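Local coordinates for protein collagen adhesin (Staphylococcus aureus, PDB 2F68) that binds collagen at the surface of Staphylococcus aureus, probably by wrapping its two beta-rich subdomains around the collagen triple helix in a 'collagen hug', at residues Asn202-Thr208 against Tyr251-Asn257; Lys268-Ser274 against Phe291-Asn297. All coordinates share one frame; numbering follows the deposited sequence.

Contact 1 of 2, residues Asn202-Thr208 against Tyr251-Asn257; sequences NINVTGT and YNSFSIN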
# COMPACT_ATOMS: atom_id res chain seq x y z
N ASN A 202 -3.10 -1.15 18.37
CA ASN A 202 -2.11 -2.21 18.70
C ASN A 202 -0.65 -1.77 18.91
O ASN A 202 -0.10 -1.00 18.12
CB ASN A 202 -2.23 -3.45 17.78
CG ASN A 202 -1.58 -3.26 16.42
OD1 ASN A 202 -2.27 -3.16 15.40
ND2 ASN A 202 -0.25 -3.23 16.38
N ILE A 203 -0.04 -2.27 19.98
CA ILE A 203 1.35 -1.96 20.32
C ILE A 203 2.16 -3.25 20.48
O ILE A 203 1.74 -4.17 21.19
CB ILE A 203 1.47 -1.11 21.63
CG1 ILE A 203 0.49 0.07 21.64
CG2 ILE A 203 2.89 -0.61 21.84
CD1 ILE A 203 -0.81 -0.19 22.39
N ASN A 204 3.31 -3.31 19.81
CA ASN A 204 4.22 -4.44 19.94
C ASN A 204 5.46 -4.08 20.74
O ASN A 204 6.24 -3.21 20.34
CB ASN A 204 4.61 -4.98 18.55
CG ASN A 204 5.36 -6.31 18.63
OD1 ASN A 204 5.01 -7.19 19.41
ND2 ASN A 204 6.39 -6.45 17.80
N VAL A 205 5.64 -4.75 21.88
CA VAL A 205 6.79 -4.52 22.75
C VAL A 205 7.72 -5.73 22.72
O VAL A 205 7.28 -6.87 22.91
CB VAL A 205 6.37 -4.20 24.21
CG1 VAL A 205 7.56 -3.68 25.01
CG2 VAL A 205 5.24 -3.17 24.23
N THR A 206 9.00 -5.48 22.48
CA THR A 206 10.02 -6.53 22.46
C THR A 206 11.21 -6.17 23.35
O THR A 206 11.66 -5.02 23.36
CB THR A 206 10.53 -6.83 21.03
OG1 THR A 206 10.88 -5.61 20.37
CG2 THR A 206 9.47 -7.56 20.22
N GLY A 207 11.70 -7.15 24.10
CA GLY A 207 12.83 -6.96 25.01
C GLY A 207 12.63 -7.66 26.34
O GLY A 207 12.37 -8.86 26.38
N THR A 208 12.76 -6.89 27.43
CA THR A 208 12.57 -7.42 28.78
C THR A 208 11.08 -7.62 29.09
O THR A 208 10.70 -8.59 29.73
CB THR A 208 13.21 -6.49 29.84
OG1 THR A 208 14.50 -6.06 29.39
CG2 THR A 208 13.37 -7.22 31.18
N TYR A 251 15.74 -0.90 27.68
CA TYR A 251 15.83 -2.33 27.33
C TYR A 251 14.58 -2.88 26.61
O TYR A 251 14.36 -4.10 26.59
CB TYR A 251 16.16 -3.20 28.56
CG TYR A 251 17.23 -2.63 29.47
CD1 TYR A 251 18.57 -2.64 29.10
CD2 TYR A 251 16.89 -2.09 30.71
CE1 TYR A 251 19.56 -2.12 29.94
CE2 TYR A 251 17.87 -1.57 31.56
CZ TYR A 251 19.20 -1.58 31.17
OH TYR A 251 20.16 -1.07 32.00
N ASN A 252 13.79 -1.99 26.02
CA ASN A 252 12.56 -2.37 25.32
C ASN A 252 12.32 -1.58 24.04
O ASN A 252 12.63 -0.39 23.96
CB ASN A 252 11.35 -2.22 26.25
CG ASN A 252 11.34 -3.24 27.37
OD1 ASN A 252 11.24 -4.44 27.14
ND2 ASN A 252 11.43 -2.75 28.60
N SER A 253 11.78 -2.27 23.03
CA SER A 253 11.41 -1.64 21.76
C SER A 253 9.89 -1.52 21.65
O SER A 253 9.17 -2.49 21.89
CB SER A 253 11.97 -2.45 20.59
OG SER A 253 11.71 -1.80 19.35
N PHE A 254 9.42 -0.33 21.29
CA PHE A 254 7.99 -0.06 21.20
C PHE A 254 7.57 0.25 19.76
O PHE A 254 7.96 1.27 19.19
CB PHE A 254 7.59 1.09 22.13
CG PHE A 254 7.84 0.82 23.59
CD1 PHE A 254 9.04 1.18 24.19
CD2 PHE A 254 6.87 0.20 24.37
CE1 PHE A 254 9.28 0.93 25.54
CE2 PHE A 254 7.09 -0.06 25.72
CZ PHE A 254 8.30 0.31 26.30
N SER A 255 6.77 -0.65 19.19
CA SER A 255 6.25 -0.47 17.83
C SER A 255 4.75 -0.19 17.88
O SER A 255 3.95 -1.08 18.19
CB SER A 255 6.55 -1.70 16.97
OG SER A 255 6.14 -1.49 15.63
N ILE A 256 4.37 1.05 17.57
CA ILE A 256 2.97 1.47 17.60
C ILE A 256 2.41 1.61 16.19
O ILE A 256 2.74 2.54 15.45
CB ILE A 256 2.77 2.78 18.41
CG1 ILE A 256 3.32 2.63 19.84
CG2 ILE A 256 1.29 3.18 18.44
CD1 ILE A 256 3.53 3.93 20.58
N ASN A 257 1.55 0.66 15.82
CA ASN A 257 0.87 0.65 14.54
C ASN A 257 -0.48 1.37 14.64
O ASN A 257 -0.98 1.58 15.75
CB ASN A 257 0.69 -0.79 14.05
CG ASN A 257 0.01 -0.89 12.68
OD1 ASN A 257 -1.00 -1.57 12.53
ND2 ASN A 257 0.58 -0.20 11.69
O HOH W 1 8.94 -3.34 19.11
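Asn-204 and Ser-255 face each other as a hydrogen-bonded antiparallel pair, Asn-204 N reaching Ser-255 O at 2.8 Å in an almost straight bond (176° at the hydrogen), and Ser-255 N returning to Asn-204 O. Thr-206 and Ser-253 repeat this two-bond ring two residues further along, beyond the Val-205/Phe-254 pair, and Asn-257 N closes the other end with a longer bond of 3.3 Å to Asn-202 O. In the non-hydrogen-bonded pair between these rings, Val-205 CA lies 3.2 Å from Ser-253 O in a CA-H...O contact. Apolar contacts fill the face carrying Ile-203, Val-205, Phe-254 and Ile-256. Val-205 CG1 touches Phe-254 CE2 at 3.7 Å while CG2 meets CD2, so both methyls rest against the CD2-CE2 bond of the ring; Phe-222 of helix 218-225 covers Ile-203 and Val-205. Strands 194-207 and 252-262 are inner neighbours in the five-stranded antiparallel sheet of the collagen-binding domain, flanked by 211-213 and 166-173. The other face is polar. Thr-206 OG1, held between its backbone N and carbonyl carbon (chi1 49°), sits 3.3 Å from Ser-253 CB, and a water bridges Asn-204 O, Thr-206 OG1 and Ser-253 OG. Ser-255 OG instead bonds Asn-172 OD1. Where the strand ends, Asn-252 OD1 accepts from His-209 N and, weakly, from Thr-208 N at 2.9 Å.

Contact 2 of 2, residues Lys268-Ser274 against Phe291-Asn297; sequences KEFVNNS and FNHTVHN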
# COMPACT_ATOMS: atom_id res chain seq x y z
N LYS A 268 -3.33 13.09 -3.31
CA LYS A 268 -2.16 12.37 -3.82
C LYS A 268 -1.22 11.89 -2.72
O LYS A 268 -0.64 10.81 -2.82
CB LYS A 268 -1.39 13.24 -4.82
CG LYS A 268 -2.11 13.50 -6.13
CD LYS A 268 -1.29 14.38 -7.05
CE LYS A 268 -2.01 14.64 -8.36
NZ LYS A 268 -1.21 15.50 -9.28
N GLU A 269 -1.07 12.70 -1.67
CA GLU A 269 -0.15 12.39 -0.58
C GLU A 269 -0.84 12.40 0.79
O GLU A 269 -1.62 13.30 1.10
CB GLU A 269 1.02 13.38 -0.57
CG GLU A 269 2.02 13.19 -1.70
CD GLU A 269 3.20 14.15 -1.63
OE1 GLU A 269 3.32 14.90 -0.63
OE2 GLU A 269 4.01 14.17 -2.58
N PHE A 270 -0.54 11.37 1.59
CA PHE A 270 -1.03 11.29 2.96
C PHE A 270 0.14 11.42 3.93
O PHE A 270 1.03 10.56 3.97
CB PHE A 270 -1.80 9.98 3.18
CG PHE A 270 -3.02 9.84 2.31
CD1 PHE A 270 -4.22 10.46 2.66
CD2 PHE A 270 -2.96 9.10 1.13
CE1 PHE A 270 -5.34 10.33 1.85
CE2 PHE A 270 -4.08 8.97 0.32
CZ PHE A 270 -5.27 9.59 0.68
N VAL A 271 0.13 12.50 4.70
CA VAL A 271 1.25 12.86 5.57
C VAL A 271 0.94 12.60 7.04
O VAL A 271 -0.18 12.82 7.50
CB VAL A 271 1.66 14.35 5.37
CG1 VAL A 271 3.04 14.62 5.97
CG2 VAL A 271 1.64 14.74 3.90
N ASN A 272 1.95 12.13 7.76
CA ASN A 272 1.89 11.99 9.21
C ASN A 272 3.14 12.59 9.84
O ASN A 272 4.26 12.31 9.40
CB ASN A 272 1.73 10.51 9.60
CG ASN A 272 1.53 10.30 11.10
OD1 ASN A 272 1.99 9.31 11.65
ND2 ASN A 272 0.85 11.24 11.75
N ASN A 273 2.95 13.44 10.85
CA ASN A 273 4.05 14.15 11.50
C ASN A 273 4.20 13.78 12.97
O ASN A 273 3.21 13.52 13.65
CB ASN A 273 3.86 15.67 11.36
CG ASN A 273 3.84 16.13 9.91
OD1 ASN A 273 4.50 15.55 9.04
ND2 ASN A 273 3.07 17.18 9.64
N SER A 274 5.45 13.74 13.44
CA SER A 274 5.74 13.41 14.84
C SER A 274 7.00 14.08 15.36
O SER A 274 7.98 14.27 14.63
CB SER A 274 5.83 11.89 15.02
OG SER A 274 6.91 11.35 14.28
N PHE A 291 10.27 13.71 12.93
CA PHE A 291 10.38 12.42 12.25
C PHE A 291 9.10 12.16 11.46
O PHE A 291 8.18 11.49 11.94
CB PHE A 291 10.64 11.30 13.26
CG PHE A 291 11.96 11.42 13.97
CD1 PHE A 291 12.05 12.02 15.23
CD2 PHE A 291 13.13 10.92 13.39
CE1 PHE A 291 13.27 12.13 15.89
CE2 PHE A 291 14.36 11.03 14.04
CZ PHE A 291 14.42 11.63 15.30
N ASN A 292 9.05 12.70 10.25
CA ASN A 292 7.84 12.68 9.43
C ASN A 292 7.89 11.64 8.32
O ASN A 292 8.97 11.24 7.88
CB ASN A 292 7.57 14.07 8.83
CG ASN A 292 7.79 15.20 9.82
OD1 ASN A 292 8.42 16.21 9.49
ND2 ASN A 292 7.27 15.05 11.04
N HIS A 293 6.72 11.21 7.86
CA HIS A 293 6.61 10.26 6.75
C HIS A 293 5.41 10.56 5.86
O HIS A 293 4.35 10.96 6.35
CB HIS A 293 6.54 8.82 7.27
CG HIS A 293 6.85 7.79 6.22
ND1 HIS A 293 5.86 7.15 5.50
CD2 HIS A 293 8.03 7.30 5.78
CE1 HIS A 293 6.43 6.30 4.65
NE2 HIS A 293 7.74 6.37 4.80
N THR A 294 5.58 10.35 4.56
CA THR A 294 4.54 10.61 3.57
C THR A 294 4.27 9.37 2.72
O THR A 294 5.20 8.78 2.16
CB THR A 294 4.91 11.81 2.66
OG1 THR A 294 5.38 12.90 3.46
CG2 THR A 294 3.72 12.27 1.84
N VAL A 295 3.00 8.98 2.63
CA VAL A 295 2.59 7.84 1.83
C VAL A 295 1.81 8.31 0.60
O VAL A 295 0.81 9.02 0.72
CB VAL A 295 1.74 6.83 2.65
CG1 VAL A 295 1.30 5.65 1.78
CG2 VAL A 295 2.52 6.33 3.85
N HIS A 296 2.29 7.92 -0.58
CA HIS A 296 1.66 8.30 -1.84
C HIS A 296 0.45 7.42 -2.15
O HIS A 296 0.48 6.21 -1.94
CB HIS A 296 2.68 8.23 -2.99
CG HIS A 296 3.84 9.16 -2.83
ND1 HIS A 296 5.03 8.77 -2.28
CD2 HIS A 296 3.98 10.47 -3.15
CE1 HIS A 296 5.87 9.80 -2.26
NE2 HIS A 296 5.25 10.84 -2.79
N ASN A 297 -0.60 8.05 -2.66
CA ASN A 297 -1.83 7.35 -3.03
C ASN A 297 -1.66 6.59 -4.35
O ASN A 297 -0.88 6.99 -5.21
CB ASN A 297 -3.00 8.34 -3.14
CG ASN A 297 -4.36 7.66 -3.03
OD1 ASN A 297 -4.46 6.47 -2.74
ND2 ASN A 297 -5.41 8.44 -3.27
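Phe-270 reaches across to Asn-297 along the face it shares with Val-295. Its CB lies 3.7 Å from Val-295 O, the same oxygen that accepts the Phe-270 backbone N-H. With CG beside the backbone N (chi1 -61°), the ring swings toward the end of the partner strand: CD2 still borders Val-295 O, CE2 meets Asn-297 CG at 3.6 Å, and CZ comes 4.1 Å from Asn-297 ND2. The amide carbon thus sits at the ring edge, in the ring plane, with the two flat groups turned 72° apart. Asn-297 ND2 also donates to Gln-267 O, which ties the amide to the residue just before Lys-268. This pairing joins strands 269-278 and 289-296 of the second antiparallel sheet in the collagen-binding domain, with strand 184-190 on the far side of 269-278. On the face of Glu-269, Val-271 and Thr-294, the methyl Thr-294 CG2 touches Val-271 CG2 at 3.8 Å and also packs on the Glu-269 chain. Glu-269 runs beside His-296, their carboxylate and imidazole planes nearly perpendicular. Farther along, Ser-274 OG donates to Phe-291 O at 2.7 Å and has a second partner in Tyr-153 OH, while Tyr-153 meets the Phe-291 ring edge-to-face.

Contact 1 and contact 2 lie in series along the chain and join different antiparallel sheets of the collagen-binding part: 202-208 with 251-257 in the five-stranded one, 268-274 with 291-297 in the other. Their centres are about 22 Å apart and their nearest atoms about 8 Å, so they do not touch. Strand 269-278 is the next strand after 252-262, and a short connection passes the chain from one sheet to the other. Strand 166-173 bridges them in space: it pairs with 252-262, while its Trp-169 touches Asn-272, His-293 and Val-295. After contact 2 the chain continues to strand 300-307, which joins the sheet containing strand 104-116.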